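Local coordinates for adenosylmethionine-8-amino-7-oxononanoate aminotransferase (Methanocaldococcus jannaschii, PDB 6ZHK), which probably transfers the amino group of S-adenosylmethionine to 8-amino-7-oxononanoate, using pyridoxal 5'-phosphate, in a step of biotin biosynthesis, at residues I108-L113 / F281-E286; G249-V254 / E286-L291; P294-L299 / A311-T316. All blocks are in the same frame, centred on the assembly; numbering follows the deposited sequence.

Contact 1 of 3, residues I108-L113 / F281-E286; sequences ITPKHL and FFCDNE. With MG (magnesium ion), chain C.
The ring of Phe281 packs against Ile108 and Thr109 where two loops of the class-III aminotransferase fold meet. Each loop holds a type I beta turn, Pro110 to Leu113 in one and Phe281 to Asp284 in the other. CG of Phe281 is anti to its carbonyl carbon (chi1 -58°), and the ring reaches over to the other loop. The Ile108 side chain crosses it at about a right angle. Ile108 CD1 lies in the ring plane at the edge, 4.0 Å from Phe281 CZ. The carbonyl O of Ile108 also meets the edge, 3.6 Å from Phe281 CE2. Thr109 CG2 makes an off-centre CH-pi contact, 4.2 Å from the centroid of the Phe281 ring and 29° off its normal. Leu299 of the central sheet also touches this ring. An alanine in place of Phe281 would probably open a gap between the loops and leave Ile108 CD1 and Thr109 CG2 without their aromatic partner. Pro110 adds a second apolar touch, its CG 3.7 Å from Cys283 SG. No direct hydrogen bond joins the two loops. One water bridges them instead, donating to Ile108 O at 2.8 Å and also to Asp284 OD2. Thr109 works in two directions. With chi1 at 44°, its methyl is anti to the carbonyl carbon and lies obliquely against the ring, while OG1 sits between the backbone N and the carbonyl carbon. Thr109 OG1 is hydrogen-bonded to Leu105 O and also binds the magnesium ion, at a rather long 2.6 Å. Val106 O and a water are further ligands of the ion. The Pro110 to Leu113 turn brings its two end carbonyls to the metal, Pro110 O and Leu113 O each 2.2 Å from magnesium.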
ATOM      1  N   ILE A 108      -3.453  20.086 -12.593  1.00 16.08           N
ATOM      2  CA  ILE A 108      -3.381  19.418 -13.889  1.00 17.71           C
ATOM      3  C   ILE A 108      -4.558  18.496 -14.157  1.00 17.83           C
ATOM      4  O   ILE A 108      -4.645  17.966 -15.255  1.00 18.70           O
ATOM      5  CB  ILE A 108      -2.104  18.604 -14.093  1.00 22.60           C
ATOM      6  CG1 ILE A 108      -1.953  17.580 -12.974  1.00 24.64           C
ATOM      7  CG2 ILE A 108      -0.887  19.504 -14.262  1.00 33.59           C
ATOM      8  CD1 ILE A 108      -0.783  16.675 -13.228  1.00 32.33           C
ATOM      9  N   THR A 109      -5.403  18.239 -13.158  1.00 16.99           N
ATOM     10  CA  THR A 109      -6.514  17.344 -13.452  1.00 17.19           C
ATOM     11  C   THR A 109      -7.742  18.178 -13.755  1.00 17.74           C
ATOM     12  O   THR A 109      -7.775  19.366 -13.417  1.00 20.02           O
ATOM     13  CB  THR A 109      -6.828  16.472 -12.231  1.00 15.64           C
ATOM     14  OG1 THR A 109      -6.816  17.300 -11.067  1.00 13.26           O
ATOM     15  CG2 THR A 109      -5.750  15.430 -12.036  1.00 12.95           C
ATOM     16  N   PRO A 110      -8.814  17.568 -14.306  1.00 18.98           N
ATOM     17  CA  PRO A 110     -10.079  18.284 -14.482  1.00 18.45           C
ATOM     18  C   PRO A 110     -10.456  19.167 -13.283  1.00 18.42           C
ATOM     19  O   PRO A 110     -10.099  18.923 -12.105  1.00 15.15           O
ATOM     20  CB  PRO A 110     -11.109  17.173 -14.793  1.00 19.59           C
ATOM     21  CG  PRO A 110     -10.238  16.126 -15.524  1.00 19.53           C
ATOM     22  CD  PRO A 110      -8.891  16.187 -14.792  1.00 17.52           C
ATOM     23  N   LYS A 111     -11.167  20.244 -13.672  1.00 14.94           N
ATOM     24  CA  LYS A 111     -11.367  21.320 -12.732  1.00 18.10           C
ATOM     25  C   LYS A 111     -12.293  20.940 -11.594  1.00 16.37           C
ATOM     26  O   LYS A 111     -12.236  21.617 -10.587  1.00 19.39           O
ATOM     27  CB  LYS A 111     -11.836  22.613 -13.414  1.00 24.63           C
ATOM     28  CG  LYS A 111     -10.662  23.522 -13.795  1.00 31.61           C
ATOM     29  CD  LYS A 111      -9.784  22.956 -14.912  1.00 39.50           C
ATOM     30  CE  LYS A 111      -8.346  22.667 -14.504  1.00 43.81           C
ATOM     31  NZ  LYS A 111      -7.708  21.558 -15.272  1.00 46.02           N
ATOM     32  N   HIS A 112     -13.143  19.915 -11.759  1.00 15.62           N
ATOM     33  CA  HIS A 112     -14.045  19.567 -10.667  1.00 16.34           C
ATOM     34  C   HIS A 112     -13.303  18.710  -9.635  1.00 16.18           C
ATOM     35  O   HIS A 112     -13.878  18.434  -8.594  1.00 16.01           O
ATOM     36  CB  HIS A 112     -15.297  18.818 -11.133  1.00 15.79           C
ATOM     37  CG  HIS A 112     -14.981  17.542 -11.838  1.00 17.13           C
ATOM     38  ND1 HIS A 112     -14.462  17.528 -13.112  1.00 19.23           N
ATOM     39  CD2 HIS A 112     -15.089  16.249 -11.455  1.00 17.50           C
ATOM     40  CE1 HIS A 112     -14.235  16.282 -13.485  1.00 18.51           C
ATOM     41  NE2 HIS A 112     -14.609  15.473 -12.489  1.00 15.19           N
ATOM     42  N   LEU A 113     -12.069  18.308  -9.954  1.00 13.96           N
ATOM     43  CA  LEU A 113     -11.325  17.485  -8.983  1.00 15.02           C
ATOM     44  C   LEU A 113     -10.318  18.388  -8.278  1.00 15.38           C
ATOM     45  O   LEU A 113      -9.327  18.872  -8.873  1.00 15.74           O
ATOM     46  CB  LEU A 113     -10.629  16.311  -9.684  1.00 15.32           C
ATOM     47  CG  LEU A 113     -11.539  15.334 -10.448  1.00 15.88           C
ATOM     48  CD1 LEU A 113     -10.762  14.387 -11.368  1.00 16.83           C
ATOM     49  CD2 LEU A 113     -12.373  14.489  -9.479  1.00 16.39           C
ATOM     50  N   PHE A 281      -4.488  12.368 -18.957  1.00 18.69           N
ATOM     51  CA  PHE A 281      -5.420  11.485 -18.248  1.00 16.68           C
ATOM     52  C   PHE A 281      -6.539  11.175 -19.217  1.00 18.76           C
ATOM     53  O   PHE A 281      -6.903  12.047 -20.025  1.00 17.82           O
ATOM     54  CB  PHE A 281      -6.052  12.199 -17.044  1.00 17.43           C
ATOM     55  CG  PHE A 281      -5.027  12.700 -16.066  1.00 15.98           C
ATOM     56  CD1 PHE A 281      -4.368  11.803 -15.233  1.00 15.71           C
ATOM     57  CD2 PHE A 281      -4.691  14.053 -16.012  1.00 19.67           C
ATOM     58  CE1 PHE A 281      -3.382  12.268 -14.364  1.00 17.71           C
ATOM     59  CE2 PHE A 281      -3.729  14.534 -15.123  1.00 17.88           C
ATOM     60  CZ  PHE A 281      -3.056  13.625 -14.305  1.00 18.08           C
ATOM     61  N   PHE A 282      -7.047   9.939 -19.155  1.00 18.47           N
ATOM     62  CA  PHE A 282      -8.243   9.598 -19.930  1.00 21.91           C
ATOM     63  C   PHE A 282      -9.356  10.605 -19.681  1.00 20.51           C
ATOM     64  O   PHE A 282     -10.033  11.042 -20.627  1.00 16.77           O
ATOM     65  CB  PHE A 282      -8.708   8.158 -19.724  1.00 20.12           C
ATOM     66  CG  PHE A 282      -9.785   7.758 -20.706  1.00 22.63           C
ATOM     67  CD1 PHE A 282      -9.468   7.395 -22.008  1.00 24.33           C
ATOM     68  CD2 PHE A 282     -11.123   7.862 -20.353  1.00 24.91           C
ATOM     69  CE1 PHE A 282     -10.480   7.050 -22.911  1.00 26.40           C
ATOM     70  CE2 PHE A 282     -12.138   7.585 -21.272  1.00 32.33           C
ATOM     71  CZ  PHE A 282     -11.810   7.145 -22.539  1.00 25.63           C
ATOM     72  N   CYS A 283      -9.509  11.011 -18.413  1.00 20.61           N
ATOM     73  CA  CYS A 283     -10.594  11.934 -18.061  1.00 19.97           C
ATOM     74  C   CYS A 283     -10.379  13.378 -18.550  1.00 18.89           C
ATOM     75  O   CYS A 283     -11.283  14.200 -18.356  1.00 16.89           O
ATOM     76  CB  CYS A 283     -10.924  11.837 -16.572  1.00 22.26           C
ATOM     77  SG  CYS A 283      -9.615  12.474 -15.524  1.00 21.03           S
ATOM     78  N   ASP A 284      -9.246  13.682 -19.237  1.00 17.16           N
ATOM     79  CA  ASP A 284      -9.080  14.934 -19.960  1.00 23.41           C
ATOM     80  C   ASP A 284      -9.878  14.870 -21.265  1.00 22.39           C
ATOM     81  O   ASP A 284      -9.321  14.764 -22.345  1.00 32.61           O
ATOM     82  CB  ASP A 284      -7.635  15.214 -20.403  1.00 24.98           C
ATOM     83  CG  ASP A 284      -6.720  15.602 -19.250  1.00 29.90           C
ATOM     84  OD1 ASP A 284      -7.240  16.030 -18.184  1.00 30.32           O
ATOM     85  OD2 ASP A 284      -5.482  15.513 -19.431  1.00 32.48           O
ATOM     86  N   ASN A 285     -11.172  14.913 -21.115  1.00 25.29           N
ATOM     87  CA  ASN A 285     -12.126  14.564 -22.148  1.00 23.10           C
ATOM     88  C   ASN A 285     -13.167  15.651 -22.019  1.00 24.92           C
ATOM     89  O   ASN A 285     -13.617  15.921 -20.907  1.00 26.18           O
ATOM     90  CB  ASN A 285     -12.651  13.152 -21.843  1.00 24.01           C
ATOM     91  CG  ASN A 285     -13.837  12.731 -22.671  1.00 22.97           C
ATOM     92  OD1 ASN A 285     -14.870  13.384 -22.661  1.00 24.22           O
ATOM     93  ND2 ASN A 285     -13.726  11.589 -23.304  1.00 24.08           N
ATOM     94  N   GLU A 286     -13.458  16.366 -23.118  1.00 26.15           N
ATOM     95  CA  GLU A 286     -14.338  17.526 -22.950  1.00 27.32           C
ATOM     96  C   GLU A 286     -15.706  17.110 -22.435  1.00 24.14           C
ATOM     97  O   GLU A 286     -16.313  17.824 -21.649  1.00 22.47           O
ATOM     98  CB  GLU A 286     -14.558  18.346 -24.237  1.00 36.03           C
ATOM     99  CG  GLU A 286     -13.485  19.402 -24.504  1.00 41.28           C
ATOM    100  CD  GLU A 286     -12.808  20.089 -23.319  1.00 46.42           C
ATOM    101  OE1 GLU A 286     -13.511  20.721 -22.439  1.00 49.18           O
ATOM    102  OE2 GLU A 286     -11.558  20.000 -23.269  1.00 44.53           O
TER
HETATM  103 MG    MG C 501      -8.364  19.346 -10.796  1.00 18.03          MG
HETATM  104  O   HOH W   1      -3.930  17.466 -17.931  1.00 26.09           O
HETATM  105  O   HOH W   2      -8.899  21.374 -10.456  1.00 16.41           O

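Contact 2 of 3, residues G249-V254 / E286-L291; sequences GYIEGV and EELKKL
Oxygen OE2 of Glu252 is gripped by two donors, a water that also serves Glu287 and ND2 of Asn285. The water donates to Glu252 OE2 at 2.7 Å and to Glu287 OE1 at 3.1 Å. This bridge links two neighbouring helices on one flank of the central sheet of the aminotransferase fold. The short helical segments 250-254 and 286-291 run nearly parallel, with 13° between their directions. Their axes come within 9.7 Å. Asn285 is the N-cap of the second helix. Its OD1 accepts from Leu288 N while its ND2 holds Glu252, so the start of one helix is tied to a side chain of the other. The two glutamates cross at about a right angle, and their carboxylate planes are 61° apart. Glu252 OE2 and Glu287 OE1 stay 4.8 Å apart. Their like charges would repel, and the shared water and the amide of Asn285 probably ease this. The Glu287 chain starts with CG anti to its backbone N (chi1 -175°) and is extended beyond it. It therefore reaches across to the stem of Glu252, where Glu287 OE2 lies 3.5 Å from Glu252 CB. The rest of the contact is mostly apolar. Leu288 splits its methyls between two residues of the facing helix. Leu288 CD1 meets Ile251 CG2 at 4.0 Å, and the two side chains cross obliquely. Ile251 also touches Leu233 of strand 228-234 and Phe282, which places this side of the contact against the body of the fold. Leu288 CD2 lies 4.1 Å from Glu252 CA. Leu291, one turn further on, also touches Lys256 and Lys259, and its CD1 rests 3.9 Å from the backbone O of Glu252.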
ATOM      1  N   GLY A 249     -16.936   6.623 -26.440  1.00 22.03           N
ATOM      2  CA  GLY A 249     -18.292   6.937 -25.993  1.00 21.20           C
ATOM      3  C   GLY A 249     -18.776   6.076 -24.819  1.00 20.83           C
ATOM      4  O   GLY A 249     -19.796   6.383 -24.217  1.00 21.51           O
ATOM      5  N   TYR A 250     -18.037   5.005 -24.466  1.00 20.20           N
ATOM      6  CA  TYR A 250     -18.549   4.124 -23.430  1.00 20.60           C
ATOM      7  C   TYR A 250     -18.499   4.819 -22.065  1.00 18.78           C
ATOM      8  O   TYR A 250     -19.515   4.892 -21.366  1.00 19.92           O
ATOM      9  CB  TYR A 250     -17.882   2.748 -23.454  1.00 18.86           C
ATOM     10  CG  TYR A 250     -18.435   1.817 -22.401  1.00 20.04           C
ATOM     11  CD1 TYR A 250     -17.883   1.786 -21.117  1.00 20.69           C
ATOM     12  CD2 TYR A 250     -19.412   0.887 -22.711  1.00 19.57           C
ATOM     13  CE1 TYR A 250     -18.333   0.892 -20.162  1.00 22.63           C
ATOM     14  CE2 TYR A 250     -19.873  -0.024 -21.765  1.00 24.45           C
ATOM     15  CZ  TYR A 250     -19.320  -0.026 -20.490  1.00 22.54           C
ATOM     16  OH  TYR A 250     -19.768  -0.887 -19.531  1.00 21.51           O
ATOM     17  N   ILE A 251     -17.297   5.300 -21.698  1.00 20.76           N
ATOM     18  CA  ILE A 251     -17.083   5.966 -20.424  1.00 19.95           C
ATOM     19  C   ILE A 251     -17.980   7.203 -20.320  1.00 20.06           C
ATOM     20  O   ILE A 251     -18.592   7.463 -19.277  1.00 18.97           O
ATOM     21  CB  ILE A 251     -15.597   6.350 -20.209  1.00 23.07           C
ATOM     22  CG1 ILE A 251     -14.637   5.166 -20.390  1.00 25.06           C
ATOM     23  CG2 ILE A 251     -15.440   7.071 -18.870  1.00 20.63           C
ATOM     24  CD1 ILE A 251     -14.328   4.444 -19.124  1.00 27.04           C
ATOM     25  N   GLU A 252     -18.091   7.970 -21.424  1.00 18.54           N
ATOM     26  CA  GLU A 252     -18.951   9.146 -21.413  1.00 19.37           C
ATOM     27  C   GLU A 252     -20.404   8.766 -21.127  1.00 17.39           C
ATOM     28  O   GLU A 252     -21.039   9.464 -20.386  1.00 17.89           O
ATOM     29  CB  GLU A 252     -18.876   9.929 -22.741  1.00 22.40           C
ATOM     30  CG  GLU A 252     -17.478  10.469 -23.023  1.00 26.27           C
ATOM     31  CD  GLU A 252     -16.517   9.609 -23.850  1.00 27.51           C
ATOM     32  OE1 GLU A 252     -16.526   8.351 -23.764  1.00 31.65           O
ATOM     33  OE2 GLU A 252     -15.724  10.200 -24.569  1.00 35.56           O
ATOM     34  N   GLY A 253     -20.942   7.717 -21.746  1.00 17.89           N
ATOM     35  CA  GLY A 253     -22.334   7.352 -21.505  1.00 17.79           C
ATOM     36  C   GLY A 253     -22.527   6.828 -20.081  1.00 16.44           C
ATOM     37  O   GLY A 253     -23.549   7.092 -19.431  1.00 15.59           O
ATOM     38  N   VAL A 254     -21.532   6.101 -19.558  1.00 18.95           N
ATOM     39  CA  VAL A 254     -21.658   5.643 -18.170  1.00 16.72           C
ATOM     40  C   VAL A 254     -21.640   6.845 -17.221  1.00 15.33           C
ATOM     41  O   VAL A 254     -22.465   6.975 -16.329  1.00 17.43           O
ATOM     42  CB  VAL A 254     -20.552   4.628 -17.820  1.00 16.65           C
ATOM     43  CG1 VAL A 254     -20.500   4.386 -16.316  1.00 16.21           C
ATOM     44  CG2 VAL A 254     -20.682   3.326 -18.594  1.00 20.58           C
ATOM     45  N   GLU A 286     -13.458  16.366 -23.118  1.00 26.15           N
ATOM     46  CA  GLU A 286     -14.338  17.526 -22.950  1.00 27.32           C
ATOM     47  C   GLU A 286     -15.706  17.110 -22.435  1.00 24.14           C
ATOM     48  O   GLU A 286     -16.313  17.824 -21.649  1.00 22.47           O
ATOM     49  CB  GLU A 286     -14.558  18.346 -24.237  1.00 36.03           C
ATOM     50  CG  GLU A 286     -13.485  19.402 -24.504  1.00 41.28           C
ATOM     51  CD  GLU A 286     -12.808  20.089 -23.319  1.00 46.42           C
ATOM     52  OE1 GLU A 286     -13.511  20.721 -22.439  1.00 49.18           O
ATOM     53  OE2 GLU A 286     -11.558  20.000 -23.269  1.00 44.53           O
ATOM     54  N   GLU A 287     -16.204  15.960 -22.895  1.00 20.80           N
ATOM     55  CA  GLU A 287     -17.521  15.538 -22.473  1.00 22.97           C
ATOM     56  C   GLU A 287     -17.521  15.216 -20.976  1.00 21.18           C
ATOM     57  O   GLU A 287     -18.387  15.687 -20.239  1.00 21.87           O
ATOM     58  CB  GLU A 287     -17.914  14.293 -23.257  1.00 27.76           C
ATOM     59  CG  GLU A 287     -19.330  13.843 -22.967  1.00 32.00           C
ATOM     60  CD  GLU A 287     -20.011  13.112 -24.114  1.00 38.11           C
ATOM     61  OE1 GLU A 287     -19.471  13.138 -25.234  1.00 44.55           O
ATOM     62  OE2 GLU A 287     -21.064  12.485 -23.866  1.00 40.69           O
ATOM     63  N   LEU A 288     -16.520  14.460 -20.527  1.00 19.38           N
ATOM     64  CA  LEU A 288     -16.436  14.139 -19.099  1.00 19.32           C
ATOM     65  C   LEU A 288     -16.248  15.399 -18.268  1.00 20.43           C
ATOM     66  O   LEU A 288     -16.814  15.563 -17.175  1.00 20.70           O
ATOM     67  CB  LEU A 288     -15.241  13.196 -18.924  1.00 18.98           C
ATOM     68  CG  LEU A 288     -15.491  11.767 -19.405  1.00 20.52           C
ATOM     69  CD1 LEU A 288     -14.259  10.908 -19.102  1.00 19.86           C
ATOM     70  CD2 LEU A 288     -16.708  11.175 -18.679  1.00 18.90           C
ATOM     71  N   LYS A 289     -15.404  16.318 -18.763  1.00 24.35           N
ATOM     72  CA  LYS A 289     -15.248  17.584 -18.052  1.00 23.84           C
ATOM     73  C   LYS A 289     -16.578  18.330 -17.890  1.00 23.26           C
ATOM     74  O   LYS A 289     -16.875  18.902 -16.833  1.00 23.24           O
ATOM     75  CB  LYS A 289     -14.256  18.520 -18.749  1.00 27.21           C
ATOM     76  CG  LYS A 289     -12.799  18.113 -18.650  1.00 27.19           C
ATOM     77  CD  LYS A 289     -11.968  19.249 -19.270  1.00 31.07           C
ATOM     78  CE  LYS A 289     -10.528  18.843 -19.465  1.00 38.92           C
ATOM     79  NZ  LYS A 289      -9.691  20.049 -19.684  1.00 43.82           N
ATOM     80  N   LYS A 290     -17.395  18.327 -18.938  1.00 25.27           N
ATOM     81  CA  LYS A 290     -18.665  19.044 -18.896  1.00 26.57           C
ATOM     82  C   LYS A 290     -19.638  18.395 -17.891  1.00 27.38           C
ATOM     83  O   LYS A 290     -20.373  19.100 -17.205  1.00 26.16           O
ATOM     84  CB  LYS A 290     -19.227  19.181 -20.323  1.00 28.54           C
ATOM     85  CG  LYS A 290     -20.096  20.419 -20.548  1.00 41.77           C
ATOM     86  CD  LYS A 290     -21.291  20.630 -19.594  1.00 41.35           C
ATOM     87  CE  LYS A 290     -21.548  22.068 -19.148  1.00 45.57           C
ATOM     88  NZ  LYS A 290     -20.774  23.087 -19.908  1.00 39.56           N
ATOM     89  N   LEU A 291     -19.582  17.061 -17.739  1.00 22.12           N
ATOM     90  CA  LEU A 291     -20.396  16.262 -16.842  1.00 23.02           C
ATOM     91  C   LEU A 291     -19.855  16.315 -15.418  1.00 20.28           C
ATOM     92  O   LEU A 291     -20.574  15.950 -14.497  1.00 21.46           O
ATOM     93  CB  LEU A 291     -20.410  14.795 -17.300  1.00 21.48           C
ATOM     94  CG  LEU A 291     -21.179  14.515 -18.602  1.00 25.85           C
ATOM     95  CD1 LEU A 291     -20.899  13.103 -19.103  1.00 24.06           C
ATOM     96  CD2 LEU A 291     -22.670  14.697 -18.382  1.00 24.38           C
TER
HETATM   97  O   HOH W   3     -16.524  12.444 -25.813  1.00 30.75           O

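Contact 3 of 3, residues P294-L299 / A311-T316; sequences PDILCL and AATLTT
Leu297 and Leu314 form a hydrogen-bonded antiparallel pair. Leu297 N donates to Leu314 O at 2.9 Å, and Leu314 N returns a bond to Leu297 O at 2.8 Å. Leu299 and Ala312 make the next such pair. Leu299 N reaches Ala312 O at 2.8 Å, and Ala312 N meets Leu299 O at 3.0 Å. Thr316 N gives a weak bond to Asp295 O, at 3.4 Å. The backbones of Ile296 and Cys298 bond to strand 265-268 and to Glu269 beyond it. On the sheet face that also holds Cys298 and Thr315, Ile296 CG2 presses on Thr313 CG2 at a tight 3.4 Å. Several polar side chains have partners too. Thr313 OG1 bonds to Ala125 O, and Thr315 OG1 donates to Thr316 O. Asp295 OD2 takes the N-H of Phe265, and its OD1 has a salt bridge to Lys293. A water donates to Asp295 OD1 at 2.8 Å and lies 2.7 Å from Thr316 OG1, which also caps Ile319 N. Thr315 packs on Trp22 of the second subunit. This beta hairpin belongs to the mixed seven-stranded sheet typical of fold type I pyridoxal-phosphate enzymes; the connection between its two strands carries Lys301, the predicted cofactor-binding lysine, which holds no cofactor in this structure.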
ATOM      1  N   PRO A 294     -15.113  11.877 -13.769  1.00 14.29           N
ATOM      2  CA  PRO A 294     -15.627  11.147 -12.617  1.00 14.45           C
ATOM      3  C   PRO A 294     -15.660  11.989 -11.352  1.00 13.91           C
ATOM      4  O   PRO A 294     -14.937  12.964 -11.239  1.00 14.66           O
ATOM      5  CB  PRO A 294     -14.533  10.089 -12.411  1.00 15.64           C
ATOM      6  CG  PRO A 294     -13.238  10.810 -12.803  1.00 13.48           C
ATOM      7  CD  PRO A 294     -13.720  11.583 -14.052  1.00 14.06           C
ATOM      8  N   ASP A 295     -16.399  11.496 -10.345  1.00 13.59           N
ATOM      9  CA  ASP A 295     -16.441  12.112  -9.036  1.00 13.96           C
ATOM     10  C   ASP A 295     -15.177  11.823  -8.259  1.00 15.50           C
ATOM     11  O   ASP A 295     -14.739  12.644  -7.450  1.00 13.23           O
ATOM     12  CB  ASP A 295     -17.616  11.546  -8.226  1.00 16.49           C
ATOM     13  CG  ASP A 295     -18.905  11.854  -8.946  1.00 19.18           C
ATOM     14  OD1 ASP A 295     -19.296  13.052  -8.889  1.00 21.33           O
ATOM     15  OD2 ASP A 295     -19.440  10.939  -9.614  1.00 16.70           O
ATOM     16  N   ILE A 296     -14.579  10.684  -8.544  1.00 12.28           N
ATOM     17  CA  ILE A 296     -13.350  10.312  -7.859  1.00 12.47           C
ATOM     18  C   ILE A 296     -12.434   9.698  -8.915  1.00 13.04           C
ATOM     19  O   ILE A 296     -12.875   8.902  -9.705  1.00 16.53           O
ATOM     20  CB  ILE A 296     -13.608   9.281  -6.739  1.00 12.90           C
ATOM     21  CG1 ILE A 296     -14.695   9.719  -5.757  1.00 13.04           C
ATOM     22  CG2 ILE A 296     -12.314   8.908  -6.035  1.00 12.13           C
ATOM     23  CD1 ILE A 296     -14.798   8.760  -4.539  1.00 14.31           C
ATOM     24  N   LEU A 297     -11.171  10.104  -8.919  1.00 13.18           N
ATOM     25  CA  LEU A 297     -10.118   9.707  -9.851  1.00 12.04           C
ATOM     26  C   LEU A 297      -9.011   9.047  -9.019  1.00 12.23           C
ATOM     27  O   LEU A 297      -8.498   9.693  -8.115  1.00 13.26           O
ATOM     28  CB  LEU A 297      -9.565  10.962 -10.543  1.00 12.66           C
ATOM     29  CG  LEU A 297      -8.331  10.713 -11.458  1.00 12.61           C
ATOM     30  CD1 LEU A 297      -8.750   9.777 -12.605  1.00 12.94           C
ATOM     31  CD2 LEU A 297      -7.761  12.037 -11.973  1.00 12.20           C
ATOM     32  N   CYS A 298      -8.578   7.822  -9.407  1.00 12.12           N
ATOM     33  CA  CYS A 298      -7.489   7.142  -8.727  1.00 11.96           C
ATOM     34  C   CYS A 298      -6.243   7.175  -9.621  1.00 12.98           C
ATOM     35  O   CYS A 298      -6.351   6.905 -10.799  1.00 13.33           O
ATOM     36  CB  CYS A 298      -7.836   5.692  -8.452  1.00 12.70           C
ATOM     37  SG  CYS A 298      -9.317   5.623  -7.395  1.00 17.70           S
ATOM     38  N   LEU A 299      -5.080   7.540  -9.053  1.00 12.97           N
ATOM     39  CA  LEU A 299      -3.799   7.632  -9.770  1.00 13.13           C
ATOM     40  C   LEU A 299      -2.729   6.831  -9.029  1.00 15.09           C
ATOM     41  O   LEU A 299      -2.826   6.574  -7.841  1.00 14.88           O
ATOM     42  CB  LEU A 299      -3.360   9.087  -9.800  1.00 12.21           C
ATOM     43  CG  LEU A 299      -4.362  10.060 -10.439  1.00 12.85           C
ATOM     44  CD1 LEU A 299      -3.865  11.496 -10.351  1.00 12.78           C
ATOM     45  CD2 LEU A 299      -4.582   9.659 -11.893  1.00 13.08           C
ATOM     46  N   ALA A 311       0.504   6.835  -4.627  1.00 15.17           N
ATOM     47  CA  ALA A 311      -0.784   6.878  -5.287  1.00 15.22           C
ATOM     48  C   ALA A 311      -1.602   8.041  -4.725  1.00 13.70           C
ATOM     49  O   ALA A 311      -1.236   8.652  -3.718  1.00 14.94           O
ATOM     50  CB  ALA A 311      -1.453   5.553  -5.171  1.00 13.52           C
ATOM     51  N   ALA A 312      -2.666   8.415  -5.449  1.00 14.35           N
ATOM     52  CA  ALA A 312      -3.556   9.480  -4.974  1.00 15.11           C
ATOM     53  C   ALA A 312      -5.001   9.193  -5.367  1.00 14.80           C
ATOM     54  O   ALA A 312      -5.276   8.601  -6.431  1.00 13.71           O
ATOM     55  CB  ALA A 312      -3.113  10.785  -5.629  1.00 14.90           C
ATOM     56  N   THR A 313      -5.934   9.601  -4.498  1.00 14.76           N
ATOM     57  CA  THR A 313      -7.341   9.546  -4.853  1.00 13.12           C
ATOM     58  C   THR A 313      -7.844  10.990  -4.847  1.00 13.22           C
ATOM     59  O   THR A 313      -7.788  11.666  -3.835  1.00 12.25           O
ATOM     60  CB  THR A 313      -8.095   8.736  -3.773  1.00 15.29           C
ATOM     61  OG1 THR A 313      -7.443   7.459  -3.648  1.00 13.92           O
ATOM     62  CG2 THR A 313      -9.561   8.570  -4.111  1.00 13.77           C
ATOM     63  N   LEU A 314      -8.283  11.477  -5.997  1.00 13.57           N
ATOM     64  CA  LEU A 314      -8.751  12.844  -6.068  1.00 13.91           C
ATOM     65  C   LEU A 314     -10.293  12.852  -6.101  1.00 15.59           C
ATOM     66  O   LEU A 314     -10.897  12.021  -6.774  1.00 13.87           O
ATOM     67  CB  LEU A 314      -8.206  13.443  -7.385  1.00 16.77           C
ATOM     68  CG  LEU A 314      -6.865  14.131  -7.220  1.00 17.41           C
ATOM     69  CD1 LEU A 314      -5.724  13.140  -6.931  1.00 20.76           C
ATOM     70  CD2 LEU A 314      -6.591  15.148  -8.326  1.00 24.16           C
ATOM     71  N   THR A 315     -10.920  13.835  -5.433  1.00 13.88           N
ATOM     72  CA  THR A 315     -12.378  13.918  -5.365  1.00 14.69           C
ATOM     73  C   THR A 315     -12.832  15.380  -5.571  1.00 14.58           C
ATOM     74  O   THR A 315     -12.009  16.321  -5.603  1.00 12.95           O
ATOM     75  CB  THR A 315     -12.947  13.422  -4.018  1.00 15.18           C
ATOM     76  OG1 THR A 315     -12.710  14.445  -3.056  1.00 16.77           O
ATOM     77  CG2 THR A 315     -12.236  12.208  -3.458  1.00 16.77           C
ATOM     78  N   THR A 316     -14.146  15.512  -5.728  1.00 16.85           N
ATOM     79  CA  THR A 316     -14.887  16.757  -5.821  1.00 15.93           C
ATOM     80  C   THR A 316     -15.020  17.333  -4.423  1.00 17.10           C
ATOM     81  O   THR A 316     -14.827  16.609  -3.449  1.00 16.28           O
ATOM     82  CB  THR A 316     -16.278  16.516  -6.407  1.00 16.47           C
ATOM     83  OG1 THR A 316     -16.936  15.627  -5.487  1.00 16.61           O
ATOM     84  CG2 THR A 316     -16.191  15.933  -7.802  1.00 15.75           C
TER
HETATM   85  O   HOH W   4     -19.157  14.675  -6.582  1.00 19.74           O

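How the contacts relate
Contact 3 is the innermost, a backbone ladder within the central sheet. Contact 1 is also buried, but it joins loops through an aromatic ring and a water, and one of the loops binds magnesium. Contact 2 lies furthest out and is only partly buried, with carboxylates beside Leu288 and Ile251. Contacts 1 and 2 share Glu286 and also touch where Cys283 packs on Leu288. Contacts 1 and 3 meet through His112 NE2, 2.8 Å from Pro294 O, and through Thr109 beside Leu314. Contacts 2 and 3 do not touch, but helix 286-291 is followed, after a short loop, by strand 296-299.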